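Local coordinates for protein subtilase cytotoxin subunit A (Escherichia coli, PDB 2IY9) that cleaves the host endoplasmic reticulum chaperone BiP at a single peptide bond, as the subtilisin-like serine protease subunit of an AB5 toxin, and so triggers lethal stress, at residues A[200-205]-A[213-218]; A[145-150]-A[173-178]; A[245-250]-A[313-318]; A[185-190]-A[240-245]. One frame throughout, in Å; residues are numbered along the deposited sequence.

Interaction 1: A[200-205]-A[213-218]; sequences AAYHPV and DPVIRV
In the subtilase fold of this protease, strand 215-221 of the central parallel sheet meets the loop 200-205 through a buried arginine, R217. Its side chain runs extended from CG to NE and lays the guanidinium between the loop carbonyls and the carboxylate of D213. R217 NE points at A200 O, 2.9 Å away, in the carbonyl plane and on a lone pair. R217 NH2 reaches Y202 O at 2.8 Å, but from above that carbonyl plane, 52° out of it; NE adds only a weak bond to the same oxygen. The D213 side chain, CG anti to its backbone N, meets the arginine end-on, so that NH1 and NH2 both converge on the syn lone pair of OD2. Its OD1 accepts from V215 N, an Asx turn that fixes the carboxylate. A further salt bridge from R217 NH1 to D248, just before the neighbouring strand 249-252, leaves the cation between two acids, which would be expected to keep all three groups charged.

The Y202 and R217 side chains cross obliquely, with ring and guanidinium planes only 20° apart. P204 CD, from the same loop, sits over the ring centre on one face, while L166 and S167 of helix 160-172 also touch the tyrosine. V215 CG2 packs on Y202 CD2 at 4.0 Å. Ring and carboxylate planes stand 78° apart, and D213 OD1 touches the ring edge 3.4 Å from Y202 CD2.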
loop_
_atom_site.group_PDB
_atom_site.type_symbol
_atom_site.label_atom_id
_atom_site.label_comp_id
_atom_site.label_asym_id
_atom_site.label_seq_id
_atom_site.Cartn_x
_atom_site.Cartn_y
_atom_site.Cartn_z
ATOM N N ALA A 200 2.028 4.053 9.505
ATOM C CA ALA A 200 1.587 2.797 10.130
ATOM C C ALA A 200 1.498 2.921 11.671
ATOM O O ALA A 200 0.629 2.310 12.293
ATOM C CB ALA A 200 2.488 1.631 9.728
ATOM N N ALA A 201 2.366 3.746 12.258
ATOM C CA ALA A 201 2.447 3.907 13.725
ATOM C C ALA A 201 1.254 4.660 14.336
ATOM O O ALA A 201 1.107 4.703 15.562
ATOM C CB ALA A 201 3.740 4.594 14.103
ATOM N N TYR A 202 0.416 5.256 13.483
ATOM C CA TYR A 202 -0.824 5.865 13.931
ATOM C C TYR A 202 -1.566 4.840 14.779
ATOM O O TYR A 202 -1.801 3.700 14.345
ATOM C CB TYR A 202 -1.670 6.326 12.737
ATOM C CG TYR A 202 -2.966 7.035 13.101
ATOM C CD1 TYR A 202 -2.976 8.116 13.991
ATOM C CD2 TYR A 202 -4.177 6.641 12.529
ATOM C CE1 TYR A 202 -4.170 8.773 14.318
ATOM C CE2 TYR A 202 -5.373 7.288 12.846
ATOM C CZ TYR A 202 -5.356 8.352 13.746
ATOM O OH TYR A 202 -6.528 8.991 14.059
ATOM N N HIS A 203 -1.893 5.238 16.007
ATOM C CA HIS A 203 -2.419 4.297 17.005
ATOM C C HIS A 203 -3.562 4.918 17.803
ATOM O O HIS A 203 -3.442 5.120 19.018
ATOM C CB HIS A 203 -1.288 3.853 17.934
ATOM C CG HIS A 203 -1.555 2.567 18.655
ATOM N ND1 HIS A 203 -1.666 1.357 18.006
ATOM C CD2 HIS A 203 -1.689 2.297 19.975
ATOM C CE1 HIS A 203 -1.881 0.400 18.891
ATOM N NE2 HIS A 203 -1.898 0.944 20.095
ATOM N N PRO A 204 -4.693 5.191 17.131
ATOM C CA PRO A 204 -5.778 5.924 17.789
ATOM C C PRO A 204 -6.326 5.154 18.985
ATOM O O PRO A 204 -6.403 3.915 18.955
ATOM C CB PRO A 204 -6.844 6.045 16.693
ATOM C CG PRO A 204 -6.504 5.010 15.683
ATOM C CD PRO A 204 -5.030 4.821 15.743
ATOM N N VAL A 205 -6.702 5.873 20.035
ATOM C CA VAL A 205 -7.241 5.194 21.216
ATOM C C VAL A 205 -8.715 5.475 21.497
ATOM O O VAL A 205 -9.363 4.697 22.191
ATOM C CB VAL A 205 -6.395 5.455 22.480
ATOM C CG1 VAL A 205 -5.083 4.655 22.403
ATOM C CG2 VAL A 205 -6.128 6.945 22.655
ATOM N N ASP A 213 -10.588 5.285 11.439
ATOM C CA ASP A 213 -9.166 5.177 11.071
ATOM C C ASP A 213 -8.985 4.874 9.559
ATOM O O ASP A 213 -9.443 3.833 9.087
ATOM C CB ASP A 213 -8.507 4.104 11.950
ATOM C CG ASP A 213 -7.018 3.897 11.663
ATOM O OD1 ASP A 213 -6.385 4.682 10.925
ATOM O OD2 ASP A 213 -6.477 2.908 12.197
ATOM N N PRO A 214 -8.347 5.795 8.807
ATOM C CA PRO A 214 -8.175 5.638 7.359
ATOM C C PRO A 214 -6.899 4.881 6.942
ATOM O O PRO A 214 -6.660 4.706 5.754
ATOM C CB PRO A 214 -8.078 7.079 6.884
ATOM C CG PRO A 214 -7.313 7.755 7.976
ATOM C CD PRO A 214 -7.763 7.073 9.272
ATOM N N VAL A 215 -6.102 4.444 7.917
ATOM C CA VAL A 215 -4.854 3.708 7.656
ATOM C C VAL A 215 -5.101 2.187 7.680
ATOM O O VAL A 215 -5.760 1.679 8.579
ATOM C CB VAL A 215 -3.750 4.084 8.682
ATOM C CG1 VAL A 215 -2.414 3.354 8.379
ATOM C CG2 VAL A 215 -3.520 5.608 8.713
ATOM N N ILE A 216 -4.551 1.483 6.688
ATOM C CA ILE A 216 -4.522 0.027 6.651
ATOM C C ILE A 216 -3.054 -0.395 6.704
ATOM O O ILE A 216 -2.280 -0.100 5.788
ATOM C CB ILE A 216 -5.220 -0.537 5.386
ATOM C CG1 ILE A 216 -6.708 -0.161 5.394
ATOM C CG2 ILE A 216 -5.077 -2.064 5.322
ATOM C CD1 ILE A 216 -7.415 -0.441 4.070
ATOM N N ARG A 217 -2.679 -1.033 7.809
ATOM C CA ARG A 217 -1.278 -1.342 8.130
ATOM C C ARG A 217 -0.982 -2.759 7.677
ATOM O O ARG A 217 -1.646 -3.695 8.100
ATOM C CB ARG A 217 -1.036 -1.233 9.647
ATOM C CG ARG A 217 -1.317 0.155 10.221
ATOM C CD ARG A 217 -1.745 0.106 11.703
ATOM N NE ARG A 217 -2.179 1.440 12.123
ATOM C CZ ARG A 217 -3.417 1.895 11.982
ATOM N NH1 ARG A 217 -4.364 1.103 11.475
ATOM N NH2 ARG A 217 -3.721 3.129 12.367
ATOM N N VAL A 218 0.023 -2.904 6.820
ATOM C CA VAL A 218 0.253 -4.153 6.106
ATOM C C VAL A 218 1.580 -4.825 6.514
ATOM O O VAL A 218 2.640 -4.195 6.474
ATOM C CB VAL A 218 0.207 -3.923 4.563
ATOM C CG1 VAL A 218 0.497 -5.231 3.797
ATOM C CG2 VAL A 218 -1.161 -3.339 4.124
#

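Interaction 2: A[145-150]-A[173-178]; sequences KIINIS and NDRLIV
I147 and I177 both hold CG1 anti to the carbonyl carbon, with chi1 at -56° and -68°. The parallel pairing puts both on one face of the sheet, and these torsions bring the long branches to cross obliquely there. I147 CD1 lies 4.1 Å from I177 CG1, and I149 CD1 reaches I177 CG2 at 3.7 Å. On the other face I146 and L176 run side by side, CD1 near CD1, while I146 CG2 meets V178 CG2. Helix 125-134 packs against the isoleucines I147, I149 and I177; helices 271-288 and 294-304 lie against the face bearing I146, L176 and V178.

These are adjacent parallel strands of the central sheet, joined through helix 160-172 in a beta-alpha-beta crossover. Their ladder consists of four backbone bonds, starting with L176 N to K145 O at 2.8 Å and ending with I149 N to V178 O. Each donor lies nearly along its C=O axis.

At the entrance to the ladder, the K145 chain is extended until chi4, where it bends (66°) and brings NZ onto a lone pair of D174 O at 2.9 Å. The ammonium also binds the carbonyls of P290 and A292, so that this buried charge is held by three backbone oxygens. Toward the other end N148, bonded through ND2 to S279, lies about 5 Å in side-chain distance from the presumed catalytic D52, and S150 O accepts from NE2 of the presumed catalytic H89. The apolar faces and backbone bonds thus anchor a strand whose C-terminal end carries polar groups to the charge relay system.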
loop_
_atom_site.group_PDB
_atom_site.type_symbol
_atom_site.label_atom_id
_atom_site.label_comp_id
_atom_site.label_asym_id
_atom_site.label_seq_id
_atom_site.Cartn_x
_atom_site.Cartn_y
_atom_site.Cartn_z
ATOM N N LYS A 145 -7.910 7.960 -4.325
ATOM C CA LYS A 145 -8.687 7.496 -3.180
ATOM C C LYS A 145 -7.846 6.513 -2.358
ATOM O O LYS A 145 -7.877 6.506 -1.109
ATOM C CB LYS A 145 -9.949 6.786 -3.682
ATOM C CG LYS A 145 -11.005 6.524 -2.618
ATOM C CD LYS A 145 -12.182 5.764 -3.208
ATOM C CE LYS A 145 -13.347 5.637 -2.226
ATOM N NZ LYS A 145 -13.986 6.966 -1.910
ATOM N N ILE A 146 -7.129 5.657 -3.083
ATOM C CA ILE A 146 -6.236 4.694 -2.476
ATOM C C ILE A 146 -4.827 5.251 -2.558
ATOM O O ILE A 146 -4.303 5.470 -3.650
ATOM C CB ILE A 146 -6.294 3.306 -3.161
ATOM C CG1 ILE A 146 -7.735 2.762 -3.214
ATOM C CG2 ILE A 146 -5.326 2.337 -2.462
ATOM C CD1 ILE A 146 -8.530 2.889 -1.879
ATOM N N ILE A 147 -4.234 5.465 -1.385
ATOM C CA ILE A 147 -2.923 6.077 -1.246
ATOM C C ILE A 147 -1.901 5.062 -0.726
ATOM O O ILE A 147 -1.977 4.617 0.423
ATOM C CB ILE A 147 -2.988 7.305 -0.282
ATOM C CG1 ILE A 147 -4.040 8.326 -0.761
ATOM C CG2 ILE A 147 -1.619 7.975 -0.150
ATOM C CD1 ILE A 147 -4.444 9.316 0.333
ATOM N N ASN A 148 -0.939 4.715 -1.579
ATOM C CA ASN A 148 0.070 3.710 -1.248
ATOM C C ASN A 148 1.314 4.326 -0.645
ATOM O O ASN A 148 1.995 5.158 -1.272
ATOM C CB ASN A 148 0.451 2.913 -2.492
ATOM C CG ASN A 148 1.391 1.763 -2.178
ATOM O OD1 ASN A 148 2.631 1.908 -2.197
ATOM N ND2 ASN A 148 0.810 0.624 -1.851
ATOM N N ILE A 149 1.613 3.904 0.580
ATOM C CA ILE A 149 2.806 4.355 1.276
ATOM C C ILE A 149 3.624 3.122 1.691
ATOM O O ILE A 149 3.517 2.628 2.816
ATOM C CB ILE A 149 2.448 5.273 2.474
ATOM C CG1 ILE A 149 1.449 6.355 2.003
ATOM C CG2 ILE A 149 3.732 5.867 3.104
ATOM C CD1 ILE A 149 1.294 7.577 2.898
ATOM N N SER A 150 4.423 2.635 0.746
ATOM C CA SER A 150 5.304 1.486 0.954
ATOM C C SER A 150 6.589 1.925 1.669
ATOM O O SER A 150 7.693 1.838 1.119
ATOM C CB SER A 150 5.647 0.831 -0.388
ATOM O OG SER A 150 4.578 0.051 -0.880
ATOM N N ASN A 173 -13.725 10.505 5.627
ATOM C CA ASN A 173 -14.260 9.210 5.222
ATOM C C ASN A 173 -14.240 8.979 3.700
ATOM O O ASN A 173 -15.121 8.321 3.142
ATOM C CB ASN A 173 -15.678 9.034 5.792
ATOM C CG ASN A 173 -16.084 7.580 5.905
ATOM O OD1 ASN A 173 -15.245 6.678 5.815
ATOM N ND2 ASN A 173 -17.381 7.340 6.093
ATOM N N ASP A 174 -13.237 9.541 3.033
ATOM C CA ASP A 174 -13.179 9.493 1.573
ATOM C C ASP A 174 -11.979 8.717 1.037
ATOM O O ASP A 174 -12.071 8.069 -0.010
ATOM C CB ASP A 174 -13.245 10.900 0.962
ATOM C CG ASP A 174 -12.223 11.866 1.562
ATOM O OD1 ASP A 174 -11.499 11.502 2.522
ATOM O OD2 ASP A 174 -12.151 13.009 1.057
ATOM N N ARG A 175 -10.862 8.767 1.752
ATOM C CA ARG A 175 -9.619 8.166 1.241
ATOM C C ARG A 175 -8.998 7.199 2.238
ATOM O O ARG A 175 -9.244 7.293 3.448
ATOM C CB ARG A 175 -8.602 9.249 0.870
ATOM C CG ARG A 175 -9.151 10.303 -0.077
ATOM C CD ARG A 175 -8.080 11.316 -0.506
ATOM N NE ARG A 175 -8.702 12.439 -1.199
ATOM C CZ ARG A 175 -9.017 12.446 -2.493
ATOM N NH1 ARG A 175 -8.751 11.398 -3.259
ATOM N NH2 ARG A 175 -9.583 13.521 -3.024
ATOM N N LEU A 176 -8.188 6.277 1.710
ATOM C CA LEU A 176 -7.491 5.294 2.509
ATOM C C LEU A 176 -5.997 5.366 2.300
ATOM O O LEU A 176 -5.530 5.576 1.182
ATOM C CB LEU A 176 -7.950 3.880 2.166
ATOM C CG LEU A 176 -9.363 3.534 2.628
ATOM C CD1 LEU A 176 -9.756 2.223 2.006
ATOM C CD2 LEU A 176 -9.462 3.523 4.183
ATOM N N ILE A 177 -5.257 5.166 3.385
ATOM C CA ILE A 177 -3.802 5.081 3.303
ATOM C C ILE A 177 -3.389 3.652 3.595
ATOM O O ILE A 177 -3.710 3.096 4.656
ATOM C CB ILE A 177 -3.105 6.043 4.264
ATOM C CG1 ILE A 177 -3.352 7.488 3.808
ATOM C CG2 ILE A 177 -1.607 5.758 4.324
ATOM C CD1 ILE A 177 -2.712 8.505 4.699
ATOM N N VAL A 178 -2.712 3.059 2.625
ATOM C CA VAL A 178 -2.188 1.715 2.769
ATOM C C VAL A 178 -0.707 1.869 3.104
ATOM O O VAL A 178 0.076 2.377 2.292
ATOM C CB VAL A 178 -2.421 0.884 1.493
ATOM C CG1 VAL A 178 -2.094 -0.596 1.750
ATOM C CG2 VAL A 178 -3.877 1.030 1.033
#

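Interaction 3: A[245-250]-A[313-318]; sequences NWVDIA and DKVTEG
T316 is the residue that ties the loop 313-318 to the approach of strand 249-252, the outermost strand of the central parallel sheet. Its backbone N donates to V247 O at 3.0 Å, in the carbonyl plane and with an N-H...O angle of 158°. T316 OG1, anti to the carbonyl carbon at chi1 -63°, is turned back beside its own backbone N and there accepts from N245 N, also at 3.0 Å. T316 OG1 lies 3.1 Å from V247 O as well, so one oxygen lies close to backbone atoms of both N245 and V247.

Next to this polar pair the valines cross obliquely. V247 CG1 meets V315 CG2 at 4.0 Å, and the same CG2 touches A250 CB, while V315 CG1 leans on the backbone of I249. Both valines place CG1 anti to the backbone N.

Farther out, a water bound to T316 OG1 at 2.7 Å donates to D248 OD1, 3.0 Å away. The other oxygen, D248 OD2, forms a salt bridge with R217 on strand 215-221, which holds the carboxylate in position, and R319, just past the loop, donates to D248 O. A bond from G318 N to V315 O closes a turn within the loop itself. With hydroxyl, water and carboxylate linked, the valines and A250 are bordered by polar groups joined through both backbone and side chains, and R217 behind D248 would be expected to stabilise its negative charge.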
loop_
_atom_site.group_PDB
_atom_site.type_symbol
_atom_site.label_atom_id
_atom_site.label_comp_id
_atom_site.label_asym_id
_atom_site.label_seq_id
_atom_site.Cartn_x
_atom_site.Cartn_y
_atom_site.Cartn_z
ATOM N N ASN A 245 -2.673 -5.467 17.057
ATOM C CA ASN A 245 -3.075 -4.063 17.285
ATOM C C ASN A 245 -2.182 -2.996 16.611
ATOM O O ASN A 245 -2.456 -1.793 16.714
ATOM C CB ASN A 245 -3.255 -3.759 18.782
ATOM C CG ASN A 245 -4.373 -2.764 19.041
ATOM O OD1 ASN A 245 -4.267 -1.910 19.929
ATOM N ND2 ASN A 245 -5.453 -2.867 18.271
ATOM N N TRP A 246 -1.125 -3.445 15.926
ATOM C CA TRP A 246 -0.261 -2.553 15.146
ATOM C C TRP A 246 -0.175 -2.947 13.661
ATOM O O TRP A 246 0.523 -2.293 12.887
ATOM C CB TRP A 246 1.145 -2.493 15.753
ATOM C CG TRP A 246 1.167 -1.916 17.127
ATOM C CD1 TRP A 246 0.933 -2.576 18.305
ATOM C CD2 TRP A 246 1.437 -0.554 17.472
ATOM N NE1 TRP A 246 1.048 -1.703 19.368
ATOM C CE2 TRP A 246 1.356 -0.456 18.884
ATOM C CE3 TRP A 246 1.731 0.597 16.727
ATOM C CZ2 TRP A 246 1.555 0.752 19.563
ATOM C CZ3 TRP A 246 1.945 1.800 17.407
ATOM C CH2 TRP A 246 1.859 1.861 18.814
ATOM N N VAL A 247 -0.892 -4.008 13.287
ATOM C CA VAL A 247 -0.926 -4.522 11.915
ATOM C C VAL A 247 -2.374 -4.922 11.615
ATOM O O VAL A 247 -2.975 -5.684 12.380
ATOM C CB VAL A 247 0.005 -5.765 11.748
ATOM C CG1 VAL A 247 -0.081 -6.334 10.331
ATOM C CG2 VAL A 247 1.479 -5.431 12.134
ATOM N N ASP A 248 -2.928 -4.415 10.511
ATOM C CA ASP A 248 -4.326 -4.709 10.143
ATOM C C ASP A 248 -4.501 -5.973 9.292
ATOM O O ASP A 248 -5.502 -6.688 9.424
ATOM C CB ASP A 248 -4.955 -3.507 9.427
ATOM C CG ASP A 248 -5.020 -2.275 10.314
ATOM O OD1 ASP A 248 -5.710 -2.321 11.356
ATOM O OD2 ASP A 248 -4.362 -1.267 9.984
ATOM N N ILE A 249 -3.526 -6.236 8.425
ATOM C CA ILE A 249 -3.608 -7.324 7.450
ATOM C C ILE A 249 -2.199 -7.731 7.026
ATOM O O ILE A 249 -1.267 -6.907 7.035
ATOM C CB ILE A 249 -4.449 -6.902 6.197
ATOM C CG1 ILE A 249 -4.916 -8.127 5.395
ATOM C CG2 ILE A 249 -3.675 -5.899 5.311
ATOM C CD1 ILE A 249 -5.971 -7.803 4.330
ATOM N N ALA A 250 -2.052 -9.000 6.656
ATOM C CA ALA A 250 -0.821 -9.477 6.057
ATOM C C ALA A 250 -1.077 -9.883 4.613
ATOM O O ALA A 250 -2.157 -10.376 4.257
ATOM C CB ALA A 250 -0.232 -10.638 6.864
ATOM N N ASP A 313 -1.160 -13.277 17.177
ATOM C CA ASP A 313 -0.127 -12.476 17.867
ATOM C C ASP A 313 0.574 -11.469 16.951
ATOM O O ASP A 313 1.076 -10.458 17.427
ATOM C CB ASP A 313 0.943 -13.339 18.552
ATOM C CG ASP A 313 1.926 -12.498 19.371
ATOM O OD1 ASP A 313 1.489 -11.863 20.354
ATOM O OD2 ASP A 313 3.124 -12.440 19.015
ATOM N N LYS A 314 0.595 -11.764 15.649
ATOM C CA LYS A 314 1.368 -11.015 14.662
ATOM C C LYS A 314 0.510 -9.976 13.924
ATOM O O LYS A 314 1.015 -8.932 13.508
ATOM C CB LYS A 314 2.005 -11.983 13.645
ATOM C CG LYS A 314 2.966 -13.040 14.260
ATOM C CD LYS A 314 3.924 -13.664 13.225
ATOM C CE LYS A 314 3.333 -14.936 12.576
ATOM N NZ LYS A 314 4.216 -15.687 11.580
ATOM N N VAL A 315 -0.787 -10.266 13.788
ATOM C CA VAL A 315 -1.707 -9.468 12.975
ATOM C C VAL A 315 -3.063 -9.440 13.672
ATOM O O VAL A 315 -3.548 -10.479 14.141
ATOM C CB VAL A 315 -1.913 -10.109 11.564
ATOM C CG1 VAL A 315 -2.923 -9.304 10.726
ATOM C CG2 VAL A 315 -0.595 -10.260 10.816
ATOM N N THR A 316 -3.685 -8.261 13.728
ATOM C CA THR A 316 -5.034 -8.155 14.278
ATOM C C THR A 316 -5.936 -9.179 13.613
ATOM O O THR A 316 -6.054 -9.235 12.379
ATOM C CB THR A 316 -5.611 -6.729 14.150
ATOM O OG1 THR A 316 -4.797 -5.842 14.918
ATOM C CG2 THR A 316 -7.065 -6.661 14.682
ATOM N N GLU A 317 -6.524 -10.015 14.458
ATOM C CA GLU A 317 -7.422 -11.099 14.068
ATOM C C GLU A 317 -6.836 -12.104 13.075
ATOM O O GLU A 317 -7.575 -12.853 12.451
ATOM C CB GLU A 317 -8.760 -10.555 13.555
ATOM C CG GLU A 317 -9.346 -9.494 14.442
ATOM C CD GLU A 317 -10.744 -9.797 14.825
ATOM O OE1 GLU A 317 -10.910 -10.556 15.808
ATOM O OE2 GLU A 317 -11.668 -9.275 14.157
ATOM N N GLY A 318 -5.515 -12.122 12.938
ATOM C CA GLY A 318 -4.850 -13.091 12.058
ATOM C C GLY A 318 -5.204 -12.936 10.587
ATOM O O GLY A 318 -5.165 -13.910 9.832
HETATM O O HOH W 1 -4.706 -3.290 14.032
#

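Interaction 4: A[185-190]-A[240-245]; sequences GADIRK and SRFGNN
Two surface loops of the subtilase fold, following strands 176-180 and 215-221, run roughly alongside each other here and are joined by a single beta bridge between D187 and F242. Its two backbone bonds differ in geometry: I188 N donates to F242 O at 2.8 Å nearly along the C=O axis, whereas F242 N to A186 O is longer at 3.2 Å. Of two CA-H...O contacts, one from R241 CA shares A186 O, and one from G185 CA to S240 O extends the pairing.

Among the charged groups, R189 stands at the border of the contact, whereas R241 is buried. D187 OD1 accepts from R189 N, an Asx turn, and also takes R189 NE on its syn lone pair at 2.9 Å; NH2 goes to OD2, giving a side-on, two-nitrogen grip. A bend at chi3 folds the arginine back to this position, and NH1 forms a second salt bridge with D313. One face of the guanidinium is thus laid over G243 CA, which is centred above it. R241 sends its extended chain past A186 CB to a salt bridge with D184 and, through NH1, a bond to Q195 O; its CB lies near I188 CG1.

Apolar and aromatic packing centres on F242. With chi1 at 68°, CG sits in the crowded position between N and the carbonyl carbon, and this turns the ring back over the opposing loop. D187 CA makes a CH-pi contact with one face, 4.0 Å from the centroid of the F242 ring and 15° off the normal. Guanidinium and ring planes of R189 and F242 are 84° apart, and R189 NH2 approaches the ring edge 3.6 Å from F242 CE1.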
loop_
_atom_site.group_PDB
_atom_site.type_symbol
_atom_site.label_atom_id
_atom_site.label_comp_id
_atom_site.label_asym_id
_atom_site.label_seq_id
_atom_site.Cartn_x
_atom_site.Cartn_y
_atom_site.Cartn_z
ATOM N N GLY A 185 11.923 -7.325 11.144
ATOM C CA GLY A 185 11.347 -8.364 11.990
ATOM C C GLY A 185 11.062 -7.979 13.432
ATOM O O GLY A 185 10.744 -8.847 14.250
ATOM N N ALA A 186 11.159 -6.694 13.760
ATOM C CA ALA A 186 10.906 -6.256 15.139
ATOM C C ALA A 186 9.428 -6.366 15.520
ATOM O O ALA A 186 8.545 -6.208 14.670
ATOM C CB ALA A 186 11.414 -4.827 15.361
ATOM N N ASP A 187 9.174 -6.634 16.802
ATOM C CA ASP A 187 7.830 -6.567 17.388
ATOM C C ASP A 187 7.506 -5.100 17.674
ATOM O O ASP A 187 8.111 -4.481 18.559
ATOM C CB ASP A 187 7.792 -7.397 18.679
ATOM C CG ASP A 187 6.418 -7.425 19.349
ATOM O OD1 ASP A 187 5.574 -6.530 19.105
ATOM O OD2 ASP A 187 6.197 -8.352 20.161
ATOM N N ILE A 188 6.553 -4.554 16.911
ATOM C CA ILE A 188 6.160 -3.137 17.001
ATOM C C ILE A 188 5.696 -2.729 18.415
ATOM O O ILE A 188 5.841 -1.574 18.815
ATOM C CB ILE A 188 5.061 -2.783 15.961
ATOM C CG1 ILE A 188 5.536 -3.137 14.542
ATOM C CG2 ILE A 188 4.703 -1.278 16.030
ATOM C CD1 ILE A 188 4.405 -3.378 13.555
ATOM N N ARG A 189 5.143 -3.688 19.156
ATOM C CA ARG A 189 4.713 -3.441 20.530
ATOM C C ARG A 189 5.880 -3.089 21.468
ATOM O O ARG A 189 5.684 -2.389 22.452
ATOM C CB ARG A 189 3.919 -4.629 21.076
ATOM C CG ARG A 189 2.608 -4.889 20.321
ATOM C CD ARG A 189 2.066 -6.285 20.558
ATOM N NE ARG A 189 2.979 -7.316 20.070
ATOM C CZ ARG A 189 2.649 -8.590 19.852
ATOM N NH1 ARG A 189 1.410 -9.012 20.067
ATOM N NH2 ARG A 189 3.569 -9.441 19.403
ATOM N N LYS A 190 7.084 -3.549 21.142
ATOM C CA LYS A 190 8.271 -3.348 21.984
ATOM C C LYS A 190 9.224 -2.254 21.498
ATOM O O LYS A 190 10.138 -1.854 22.222
ATOM C CB LYS A 190 9.060 -4.641 22.089
ATOM C CG LYS A 190 8.276 -5.825 22.652
ATOM C CD LYS A 190 9.176 -7.053 22.674
ATOM C CE LYS A 190 9.645 -7.431 21.270
ATOM N NZ LYS A 190 10.941 -8.183 21.187
ATOM N N SER A 240 9.344 -9.124 8.091
ATOM C CA SER A 240 8.207 -8.261 8.425
ATOM C C SER A 240 8.205 -7.895 9.897
ATOM O O SER A 240 8.320 -8.761 10.757
ATOM C CB SER A 240 6.881 -8.948 8.090
ATOM O OG SER A 240 5.783 -8.086 8.355
ATOM N N ARG A 241 8.055 -6.609 10.185
ATOM C CA ARG A 241 7.625 -6.196 11.517
ATOM C C ARG A 241 6.224 -6.754 11.786
ATOM O O ARG A 241 5.502 -7.144 10.845
ATOM C CB ARG A 241 7.643 -4.677 11.642
ATOM C CG ARG A 241 9.027 -4.141 11.818
ATOM C CD ARG A 241 9.048 -2.654 12.097
ATOM N NE ARG A 241 10.417 -2.243 12.397
ATOM C CZ ARG A 241 10.808 -1.001 12.635
ATOM N NH1 ARG A 241 9.935 0.001 12.625
ATOM N NH2 ARG A 241 12.087 -0.765 12.894
ATOM N N PHE A 242 5.848 -6.825 13.061
ATOM C CA PHE A 242 4.609 -7.491 13.448
ATOM C C PHE A 242 4.082 -6.992 14.792
ATOM O O PHE A 242 4.765 -6.262 15.520
ATOM C CB PHE A 242 4.801 -9.019 13.500
ATOM C CG PHE A 242 5.710 -9.491 14.618
ATOM C CD1 PHE A 242 5.187 -9.829 15.871
ATOM C CD2 PHE A 242 7.075 -9.608 14.414
ATOM C CE1 PHE A 242 6.026 -10.263 16.915
ATOM C CE2 PHE A 242 7.925 -10.063 15.443
ATOM C CZ PHE A 242 7.402 -10.382 16.694
ATOM N N GLY A 243 2.860 -7.400 15.109
ATOM C CA GLY A 243 2.301 -7.120 16.422
ATOM C C GLY A 243 0.822 -6.865 16.366
ATOM O O GLY A 243 0.366 -5.945 15.679
ATOM N N ASN A 244 0.071 -7.693 17.089
ATOM C CA ASN A 244 -1.356 -7.498 17.238
ATOM C C ASN A 244 -1.652 -6.061 17.674
ATOM O O ASN A 244 -0.948 -5.507 18.523
ATOM C CB ASN A 244 -1.923 -8.505 18.235
ATOM C CG ASN A 244 -3.430 -8.505 18.260
ATOM O OD1 ASN A 244 -4.050 -7.615 18.834
ATOM N ND2 ASN A 244 -4.029 -9.499 17.629
ATOM N N ASN A 245 -2.673 -5.467 17.057
ATOM C CA ASN A 245 -3.075 -4.063 17.285
ATOM C C ASN A 245 -2.182 -2.996 16.611
ATOM O O ASN A 245 -2.456 -1.793 16.714
ATOM C CB ASN A 245 -3.255 -3.759 18.782
ATOM C CG ASN A 245 -4.373 -2.764 19.041
ATOM O OD1 ASN A 245 -4.267 -1.910 19.929
ATOM N ND2 ASN A 245 -5.453 -2.867 18.271
#

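In the fold
Interactions 2, 1 and 3 follow one another across the central parallel sheet: I216 N probably bonds to I177 O (2.7 Å) between 1 and 2, while the R217 NH1 to D248 OD2 salt bridge (2.8 Å) joins 1 to 3. Interaction 4 adjoins interaction 3, their centres 9 Å apart; they share N245, and D313 OD1 meets R189 NH1 at 2.9 Å. Interaction 1 is nested in the loop that interaction 4 closes. Interaction 2 comes nearest the presumed charge relay residues. Side chains of A200 in interaction 1 and S240 in interaction 4 are about 11 and 10 Å from that of S272, the presumed catalytic serine.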